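Local atomic coordinates of putative ATP-dependent endonuclease of the OLD family (Thermus scotoductus, PDB entry 6P74), a protein that degrades linear or supercoiled double-stranded DNA in the 5'-to-3' direction and also has DNA-stimulated ATPase activity. Residues D17-P22 with V336-E341; P78-G83 with T127-H132; I251-V256 with E279-P284. All coordinates share one frame; numbering follows the deposited sequence.

How the interactions relate
Strand 13-19 near the N terminus meets its partner in interaction 1, the 336-341 segment, more than 300 residues later, so this contact closes a very long loop. Both of the others nest inside it and follow one another in series without crossing. Interaction 2 closes early, joining strand 79-82 to helix 127-132 at the antiparallel sheet, which strand 13-19 also enters. Interaction 3 follows, linking helix 246-266 to the turn before helix 284-299. The long closure thus ties the N-terminal part of the ATPase region to its C-terminal part, while the inner two are local. The centres of interactions 2 and 3 lie about 35 Å apart, and none of the contacts touches another.

Interaction 1: residues D17-P22 with V336-E341; sequences DLPLGP and VSYVRE. With SO4 (sulfate ion), chain G.
Pro19 and Tyr338 reach toward each other tip to tip, and this meeting of a pyrrolidine with an aromatic ring is the tightest part of the contact between the two segments. Pro19 CD lies over one face of the phenol, 3.6 Å from the ring centroid, in a CH-pi interaction displaced toward the rim, and it comes within 3.4 Å of Tyr338 CZ. Pro19 CG also lies over the ring, 3.9 Å from Tyr338 CE1. Tyr338 CG sits between the backbone N and the carbonyl carbon (chi1 53°), the crowded position, which starts the ring on its way to Pro19. The opposite face carries a sulfate, probably from the crystallisation liquor, whose O2 stands 3.3 Å above the plane over the ring centre. The ring is therefore sandwiched between a proline and an anion. Tyr338 N gives the sulfate two weak hydrogen bonds, to O2 and O3, and the aliphatic part of Arg340 borders it as well, with Arg340 CG 3.7 Å from O2, while Arg340 NE is salt-bridged to Glu342. Alongside, apolar packing continues more loosely: Leu18 CB is 4.2 Å from Val336 CG1. The example illustrates how two sheets of an ABC-type ATPase domain can be joined by side chains. Strand 13-19 pairs with strand 2-10 in the antiparallel sheet, whereas strand 334-337 is outermost in the mixed sheet beside strand 323-328, whose Arg324 touches both Leu18 and Tyr338.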
loop_
_atom_site.group_PDB
_atom_site.type_symbol
_atom_site.label_atom_id
_atom_site.label_comp_id
_atom_site.label_asym_id
_atom_site.label_seq_id
_atom_site.Cartn_x
_atom_site.Cartn_y
_atom_site.Cartn_z
ATOM N N ASP A 17 20.913 -8.406 2.953
ATOM C CA ASP A 17 21.598 -8.175 4.216
ATOM C C ASP A 17 22.374 -6.868 4.082
ATOM O O ASP A 17 23.349 -6.808 3.327
ATOM C CB ASP A 17 22.516 -9.360 4.514
ATOM C CG ASP A 17 23.220 -9.243 5.847
ATOM O OD1 ASP A 17 23.084 -8.190 6.527
ATOM O OD2 ASP A 17 23.922 -10.220 6.202
ATOM N N LEU A 18 21.957 -5.819 4.786
ATOM C CA LEU A 18 22.752 -4.610 4.623
ATOM C C LEU A 18 23.079 -3.960 5.956
ATOM O O LEU A 18 22.280 -4.005 6.897
ATOM C CB LEU A 18 22.049 -3.580 3.722
ATOM C CG LEU A 18 20.749 -2.981 4.230
ATOM C CD1 LEU A 18 20.659 -1.506 3.825
ATOM C CD2 LEU A 18 19.604 -3.768 3.651
ATOM N N PRO A 19 24.248 -3.337 6.059
ATOM C CA PRO A 19 24.540 -2.536 7.252
ATOM C C PRO A 19 23.725 -1.260 7.247
ATOM O O PRO A 19 23.309 -0.757 6.197
ATOM C CB PRO A 19 26.034 -2.231 7.132
ATOM C CG PRO A 19 26.284 -2.262 5.607
ATOM C CD PRO A 19 25.371 -3.361 5.098
ATOM N N LEU A 20 23.482 -0.750 8.449
ATOM C CA LEU A 20 22.810 0.520 8.643
ATOM C C LEU A 20 23.719 1.419 9.463
ATOM O O LEU A 20 24.321 0.973 10.438
ATOM C CB LEU A 20 21.465 0.331 9.334
ATOM C CG LEU A 20 20.453 -0.525 8.570
ATOM C CD1 LEU A 20 19.271 -0.834 9.471
ATOM C CD2 LEU A 20 19.975 0.195 7.344
ATOM N N GLY A 21 23.835 2.675 9.051
ATOM C CA GLY A 21 24.666 3.628 9.747
ATOM C C GLY A 21 23.912 4.882 10.143
ATOM O O GLY A 21 22.708 5.027 9.889
ATOM N N PRO A 22 24.624 5.826 10.764
ATOM C CA PRO A 22 23.935 6.999 11.334
ATOM C C PRO A 22 23.162 7.767 10.284
ATOM O O PRO A 22 22.088 8.318 10.559
ATOM C CB PRO A 22 25.084 7.838 11.923
ATOM C CG PRO A 22 26.282 6.929 11.956
ATOM C CD PRO A 22 26.091 5.946 10.826
ATOM N N VAL A 336 21.700 -5.590 -3.085
ATOM C CA VAL A 336 22.060 -4.314 -2.476
ATOM C C VAL A 336 23.570 -4.169 -2.509
ATOM O O VAL A 336 24.293 -5.112 -2.178
ATOM C CB VAL A 336 21.553 -4.212 -1.033
ATOM C CG1 VAL A 336 21.912 -2.846 -0.452
ATOM C CG2 VAL A 336 20.070 -4.481 -0.974
ATOM N N SER A 337 24.048 -2.981 -2.876
ATOM C CA SER A 337 25.470 -2.681 -2.970
ATOM C C SER A 337 25.814 -1.519 -2.056
ATOM O O SER A 337 24.987 -0.633 -1.829
ATOM C CB SER A 337 25.891 -2.294 -4.413
ATOM O OG SER A 337 25.309 -3.168 -5.351
ATOM N N TYR A 338 27.062 -1.506 -1.590
ATOM C CA TYR A 338 27.583 -0.528 -0.640
ATOM C C TYR A 338 29.085 -0.740 -0.515
ATOM O O TYR A 338 29.614 -1.790 -0.892
ATOM C CB TYR A 338 26.908 -0.651 0.734
ATOM C CG TYR A 338 26.953 -2.051 1.320
ATOM C CD1 TYR A 338 28.058 -2.488 2.052
ATOM C CD2 TYR A 338 25.911 -2.936 1.130
ATOM C CE1 TYR A 338 28.127 -3.774 2.575
ATOM C CE2 TYR A 338 25.957 -4.238 1.668
ATOM C CZ TYR A 338 27.069 -4.649 2.397
ATOM O OH TYR A 338 27.136 -5.934 2.928
ATOM N N VAL A 339 29.770 0.273 0.011
ATOM C CA VAL A 339 31.195 0.129 0.276
ATOM C C VAL A 339 31.376 -0.842 1.441
ATOM O O VAL A 339 30.843 -0.628 2.535
ATOM C CB VAL A 339 31.843 1.485 0.573
ATOM C CG1 VAL A 339 33.325 1.305 0.732
ATOM C CG2 VAL A 339 31.562 2.479 -0.557
ATOM N N ARG A 340 32.112 -1.925 1.200
ATOM C CA ARG A 340 32.412 -2.899 2.240
ATOM C C ARG A 340 33.361 -2.309 3.277
ATOM O O ARG A 340 34.156 -1.414 2.984
ATOM C CB ARG A 340 33.027 -4.163 1.633
ATOM C CG ARG A 340 32.122 -4.904 0.658
ATOM C CD ARG A 340 32.742 -6.216 0.151
ATOM N NE ARG A 340 32.959 -7.186 1.234
ATOM C CZ ARG A 340 31.995 -7.868 1.863
ATOM N NH1 ARG A 340 30.715 -7.702 1.532
ATOM N NH2 ARG A 340 32.311 -8.715 2.842
ATOM N N GLU A 341 33.266 -2.826 4.506
ATOM C CA GLU A 341 34.104 -2.342 5.603
ATOM C C GLU A 341 35.591 -2.395 5.252
ATOM O O GLU A 341 36.310 -1.398 5.377
ATOM C CB GLU A 341 33.812 -3.162 6.863
ATOM C CG GLU A 341 32.755 -2.532 7.752
ATOM C CD GLU A 341 33.281 -1.294 8.440
ATOM O OE1 GLU A 341 34.493 -1.293 8.774
ATOM O OE2 GLU A 341 32.498 -0.331 8.631
HETATM S S SO4 G . 28.630 -5.182 -1.984
HETATM O O1 SO4 G . 29.958 -5.667 -2.341
HETATM O O2 SO4 G . 28.726 -4.402 -0.756
HETATM O O3 SO4 G . 28.125 -4.337 -3.061
HETATM O O4 SO4 G . 27.730 -6.311 -1.770
#

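Interaction 2: residues P78-G83 with T127-H132; sequences PPYTQG and TDMRNH
Tyr80 packs its ring against Met129 and His132, and here the packing is tight. Met129 CA lies over one face of the phenol, 3.9 Å from the ring centroid, as a CH-pi contact, and Met129 CG follows at 3.8 Å from Tyr80 CD2. Tyr80 CD1 stands over the imidazole face, offset toward the rim, 3.2 Å from His132 CG, and Tyr80 CB makes a CH-pi contact 4.1 Å from the His132 centroid. The two rings are inclined at 55°, neither stacked nor edge-to-face. Tyr80 CB points toward the helix and CG is anti to the backbone N (chi1 -173°). The setting is consistent with the antiparallel beta subdomain of ABC ATPases; here strand 79-82 runs nearly antiparallel to helix 127-132 (168° between their directions), and the buried Met129 also packs on Ile87 and Phe90 of strand 85-97. Gln82 crosses Met129 at about a right angle, Met129 CE lying 3.7 Å from Gln82 CB. On the solvent side, the exposed Pro78 and Asp128 add little buried area: Asp128 meets Tyr80 OH with CB, 3.3 Å away, and Pro78 O lies 3.6 Å from His132 NE2, at the edge of an imidazole that also has a sulfate beside it.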
loop_
_atom_site.group_PDB
_atom_site.type_symbol
_atom_site.label_atom_id
_atom_site.label_comp_id
_atom_site.label_asym_id
_atom_site.label_seq_id
_atom_site.Cartn_x
_atom_site.Cartn_y
_atom_site.Cartn_z
ATOM N N PRO A 78 23.160 0.345 21.359
ATOM C CA PRO A 78 23.633 -0.679 22.300
ATOM C C PRO A 78 22.600 -1.747 22.606
ATOM O O PRO A 78 21.423 -1.558 22.299
ATOM C CB PRO A 78 23.922 0.129 23.557
ATOM C CG PRO A 78 22.877 1.207 23.504
ATOM C CD PRO A 78 22.787 1.591 22.054
ATOM N N PRO A 79 23.026 -2.834 23.254
ATOM C CA PRO A 79 22.083 -3.909 23.583
ATOM C C PRO A 79 21.023 -3.445 24.565
ATOM O O PRO A 79 21.217 -2.505 25.345
ATOM C CB PRO A 79 22.977 -4.991 24.201
ATOM C CG PRO A 79 24.383 -4.624 23.764
ATOM C CD PRO A 79 24.386 -3.137 23.726
ATOM N N TYR A 80 19.872 -4.098 24.501
ATOM C CA TYR A 80 18.833 -3.876 25.491
ATOM C C TYR A 80 19.014 -4.887 26.623
ATOM O O TYR A 80 19.065 -6.102 26.379
ATOM C CB TYR A 80 17.448 -3.993 24.860
ATOM C CG TYR A 80 16.334 -3.595 25.817
ATOM C CD1 TYR A 80 15.974 -2.264 25.964
ATOM C CD2 TYR A 80 15.657 -4.545 26.576
ATOM C CE1 TYR A 80 14.966 -1.882 26.820
ATOM C CE2 TYR A 80 14.638 -4.169 27.446
ATOM C CZ TYR A 80 14.302 -2.833 27.568
ATOM O OH TYR A 80 13.295 -2.425 28.418
ATOM N N THR A 81 19.129 -4.391 27.852
ATOM C CA THR A 81 19.269 -5.268 29.011
ATOM C C THR A 81 17.890 -5.596 29.574
ATOM O O THR A 81 17.165 -4.696 30.013
ATOM C CB THR A 81 20.137 -4.631 30.100
ATOM O OG1 THR A 81 21.459 -4.412 29.603
ATOM C CG2 THR A 81 20.224 -5.550 31.348
ATOM N N GLN A 82 17.539 -6.884 29.590
ATOM C CA GLN A 82 16.356 -7.364 30.301
ATOM C C GLN A 82 16.789 -8.374 31.356
ATOM O O GLN A 82 17.135 -9.513 31.028
ATOM C CB GLN A 82 15.338 -7.984 29.347
ATOM C CG GLN A 82 14.021 -8.293 30.059
ATOM C CD GLN A 82 12.840 -7.728 29.320
ATOM O OE1 GLN A 82 12.768 -6.522 29.047
ATOM N NE2 GLN A 82 11.914 -8.600 28.956
ATOM N N GLY A 83 16.748 -7.976 32.618
ATOM C CA GLY A 83 17.229 -8.857 33.668
ATOM C C GLY A 83 18.663 -9.288 33.421
ATOM O O GLY A 83 19.585 -8.474 33.497
ATOM N N THR A 127 6.996 -5.148 25.610
ATOM C CA THR A 127 6.700 -3.779 25.193
ATOM C C THR A 127 7.915 -2.873 25.350
ATOM O O THR A 127 8.363 -2.234 24.389
ATOM C CB THR A 127 5.520 -3.238 26.008
ATOM O OG1 THR A 127 4.326 -3.950 25.661
ATOM C CG2 THR A 127 5.319 -1.750 25.752
ATOM N N ASP A 128 8.445 -2.779 26.571
ATOM C CA ASP A 128 9.601 -1.921 26.809
ATOM C C ASP A 128 10.743 -2.284 25.875
ATOM O O ASP A 128 11.460 -1.405 25.385
ATOM C CB ASP A 128 10.054 -2.038 28.265
ATOM C CG ASP A 128 8.916 -1.831 29.252
ATOM O OD1 ASP A 128 8.533 -0.662 29.498
ATOM O OD2 ASP A 128 8.395 -2.847 29.764
ATOM N N MET A 129 10.921 -3.580 25.621
ATOM C CA MET A 129 12.018 -4.038 24.793
ATOM C C MET A 129 11.846 -3.569 23.357
ATOM O O MET A 129 12.785 -3.054 22.750
ATOM C CB MET A 129 12.122 -5.558 24.856
ATOM C CG MET A 129 13.315 -6.125 24.059
ATOM S SD MET A 129 13.471 -7.918 24.252
ATOM C CE MET A 129 14.221 -7.989 25.852
ATOM N N ARG A 130 10.647 -3.725 22.796
ATOM C CA ARG A 130 10.446 -3.294 21.422
ATOM C C ARG A 130 10.456 -1.772 21.304
ATOM O O ARG A 130 11.033 -1.233 20.354
ATOM C CB ARG A 130 9.147 -3.865 20.859
ATOM C CG ARG A 130 9.115 -3.856 19.326
ATOM C CD ARG A 130 7.741 -4.228 18.821
ATOM N NE ARG A 130 7.212 -3.181 17.957
ATOM C CZ ARG A 130 6.474 -2.168 18.388
ATOM N NH1 ARG A 130 6.168 -2.071 19.674
ATOM N NH2 ARG A 130 6.041 -1.258 17.538
ATOM N N ASN A 131 9.829 -1.060 22.253
ATOM C CA ASN A 131 9.843 0.397 22.188
ATOM C C ASN A 131 11.252 0.954 22.309
ATOM O O ASN A 131 11.516 2.069 21.840
ATOM C CB ASN A 131 8.962 0.998 23.270
ATOM C CG ASN A 131 7.490 0.659 23.084
ATOM O OD1 ASN A 131 7.080 0.151 22.036
ATOM N ND2 ASN A 131 6.685 0.934 24.115
ATOM N N HIS A 132 12.159 0.200 22.928
ATOM C CA HIS A 132 13.572 0.551 22.928
ATOM C C HIS A 132 14.018 1.038 21.556
ATOM O O HIS A 132 14.671 2.080 21.435
ATOM C CB HIS A 132 14.393 -0.671 23.352
ATOM C CG HIS A 132 15.874 -0.491 23.246
ATOM N ND1 HIS A 132 16.559 0.480 23.944
ATOM C CD2 HIS A 132 16.807 -1.178 22.541
ATOM C CE1 HIS A 132 17.850 0.392 23.663
ATOM N NE2 HIS A 132 18.030 -0.615 22.823
#

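Interaction 3: residues I251-V256 with E279-P284; sequences IQSAIV and EMYLHP
The turn that follows strand 272-276, which probably carries the Walker B motif, is probably the counterpart of the D-loop in ABC ATPases and meets helix 246-266 through Ser253. It is a type II beta turn from Glu279 to Leu282, closed by the bond from Leu282 N to Glu279 O at 3.0 Å. Its central peptide presents Met280 O to the helix, and Ser253 OG donates a hydrogen bond to that carbonyl at 2.8 Å. The hydroxyl is put there with OG anti to the carbonyl carbon (chi1 -70°). The C=O...donor angle is 145°, with the donor tilted 23° from the carbonyl plane. The proton points mainly at Met280 O, with Leu249 O, one helical turn earlier, a weak second acceptor. Beside this polar link, Leu282 CD2 packs 3.8 Å from Ser253 CB and 4.0 Å from Ala254 N. The contact is part of the dimer interface: Leu204 of the second subunit packs on Ala254, and Arg53 of that subunit on Tyr281. Tyr281 brings CB to 3.4 Å from Ser253 OG and then leads its ring away from the helix; that hydroxyl lies in the ring plane at its edge, while Met280 CG sits 4.0 Å above the plane, over the ring centre.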
loop_
_atom_site.group_PDB
_atom_site.type_symbol
_atom_site.label_atom_id
_atom_site.label_comp_id
_atom_site.label_asym_id
_atom_site.label_seq_id
_atom_site.Cartn_x
_atom_site.Cartn_y
_atom_site.Cartn_z
ATOM N N ILE A 251 3.856 23.261 1.189
ATOM C CA ILE A 251 3.784 23.870 2.512
ATOM C C ILE A 251 3.995 22.817 3.589
ATOM O O ILE A 251 4.718 23.041 4.567
ATOM C CB ILE A 251 2.439 24.596 2.687
ATOM C CG1 ILE A 251 2.376 25.832 1.794
ATOM C CG2 ILE A 251 2.200 24.968 4.153
ATOM C CD1 ILE A 251 1.060 26.554 1.909
ATOM N N GLN A 252 3.371 21.648 3.431
ATOM C CA GLN A 252 3.509 20.610 4.444
ATOM C C GLN A 252 4.920 20.054 4.489
ATOM O O GLN A 252 5.395 19.668 5.566
ATOM C CB GLN A 252 2.500 19.494 4.199
ATOM C CG GLN A 252 1.138 19.811 4.778
ATOM C CD GLN A 252 0.050 18.894 4.257
ATOM O OE1 GLN A 252 0.295 18.053 3.388
ATOM N NE2 GLN A 252 -1.168 19.053 4.787
ATOM N N SER A 253 5.597 19.992 3.335
ATOM C CA SER A 253 7.005 19.605 3.311
ATOM C C SER A 253 7.867 20.645 4.006
ATOM O O SER A 253 8.825 20.299 4.709
ATOM C CB SER A 253 7.484 19.428 1.873
ATOM O OG SER A 253 6.901 18.289 1.307
ATOM N N ALA A 254 7.559 21.924 3.784
ATOM C CA ALA A 254 8.291 22.989 4.448
ATOM C C ALA A 254 8.097 22.922 5.960
ATOM O O ALA A 254 9.041 23.148 6.724
ATOM C CB ALA A 254 7.853 24.346 3.892
ATOM N N ILE A 255 6.887 22.595 6.414
ATOM C CA ILE A 255 6.668 22.490 7.854
ATOM C C ILE A 255 7.457 21.326 8.444
ATOM O O ILE A 255 7.920 21.390 9.591
ATOM C CB ILE A 255 5.164 22.378 8.144
ATOM C CG1 ILE A 255 4.485 23.723 7.863
ATOM C CG2 ILE A 255 4.914 21.901 9.590
ATOM C CD1 ILE A 255 3.010 23.693 8.101
ATOM N N VAL A 256 7.642 20.254 7.682
ATOM C CA VAL A 256 8.436 19.142 8.189
ATOM C C VAL A 256 9.878 19.584 8.405
ATOM O O VAL A 256 10.489 19.273 9.434
ATOM C CB VAL A 256 8.326 17.941 7.229
ATOM C CG1 VAL A 256 9.393 16.902 7.519
ATOM C CG2 VAL A 256 6.951 17.321 7.363
ATOM N N GLU A 279 13.164 14.558 -0.135
ATOM C CA GLU A 279 13.174 15.698 -1.028
ATOM C C GLU A 279 11.784 16.169 -1.381
ATOM O O GLU A 279 11.645 17.307 -1.837
ATOM C CB GLU A 279 13.920 15.379 -2.328
ATOM C CG GLU A 279 13.246 14.288 -3.187
ATOM C CD GLU A 279 13.742 12.862 -2.846
ATOM O OE1 GLU A 279 14.246 12.667 -1.709
ATOM O OE2 GLU A 279 13.648 11.957 -3.720
ATOM N N MET A 280 10.757 15.346 -1.196
ATOM C CA MET A 280 9.571 15.551 -2.011
ATOM C C MET A 280 8.884 16.862 -1.666
ATOM O O MET A 280 8.704 17.207 -0.492
ATOM C CB MET A 280 8.605 14.378 -1.920
ATOM C CG MET A 280 8.103 14.058 -3.337
ATOM S SD MET A 280 7.253 12.512 -3.698
ATOM C CE MET A 280 7.525 12.351 -5.462
ATOM N N TYR A 281 8.553 17.604 -2.720
ATOM C CA TYR A 281 7.866 18.888 -2.692
ATOM C C TYR A 281 8.690 19.980 -2.037
ATOM O O TYR A 281 8.136 20.979 -1.591
ATOM C CB TYR A 281 6.494 18.767 -2.022
ATOM C CG TYR A 281 5.691 17.617 -2.584
ATOM C CD1 TYR A 281 5.471 17.505 -3.953
ATOM C CD2 TYR A 281 5.195 16.611 -1.750
ATOM C CE1 TYR A 281 4.754 16.433 -4.478
ATOM C CE2 TYR A 281 4.485 15.540 -2.261
ATOM C CZ TYR A 281 4.269 15.455 -3.625
ATOM O OH TYR A 281 3.564 14.391 -4.135
ATOM N N LEU A 282 10.010 19.826 -1.983
ATOM C CA LEU A 282 10.902 20.897 -1.548
ATOM C C LEU A 282 11.625 21.483 -2.748
ATOM O O LEU A 282 12.058 20.745 -3.637
ATOM C CB LEU A 282 11.948 20.409 -0.543
ATOM C CG LEU A 282 11.371 20.022 0.795
ATOM C CD1 LEU A 282 12.443 19.335 1.637
ATOM C CD2 LEU A 282 10.777 21.272 1.484
ATOM N N HIS A 283 11.762 22.804 -2.759
ATOM C CA HIS A 283 12.663 23.427 -3.708
ATOM C C HIS A 283 14.054 22.823 -3.539
ATOM O O HIS A 283 14.437 22.451 -2.427
ATOM C CB HIS A 283 12.707 24.938 -3.473
ATOM C CG HIS A 283 13.420 25.701 -4.545
ATOM N ND1 HIS A 283 14.796 25.765 -4.623
ATOM C CD2 HIS A 283 12.951 26.436 -5.581
ATOM C CE1 HIS A 283 15.145 26.494 -5.670
ATOM N NE2 HIS A 283 14.045 26.921 -6.265
ATOM N N PRO A 284 14.830 22.707 -4.627
ATOM C CA PRO A 284 16.219 22.232 -4.490
ATOM C C PRO A 284 17.023 22.948 -3.402
ATOM O O PRO A 284 17.828 22.310 -2.711
ATOM C CB PRO A 284 16.807 22.486 -5.888
ATOM C CG PRO A 284 15.631 22.393 -6.808
ATOM C CD PRO A 284 14.435 22.901 -6.038
#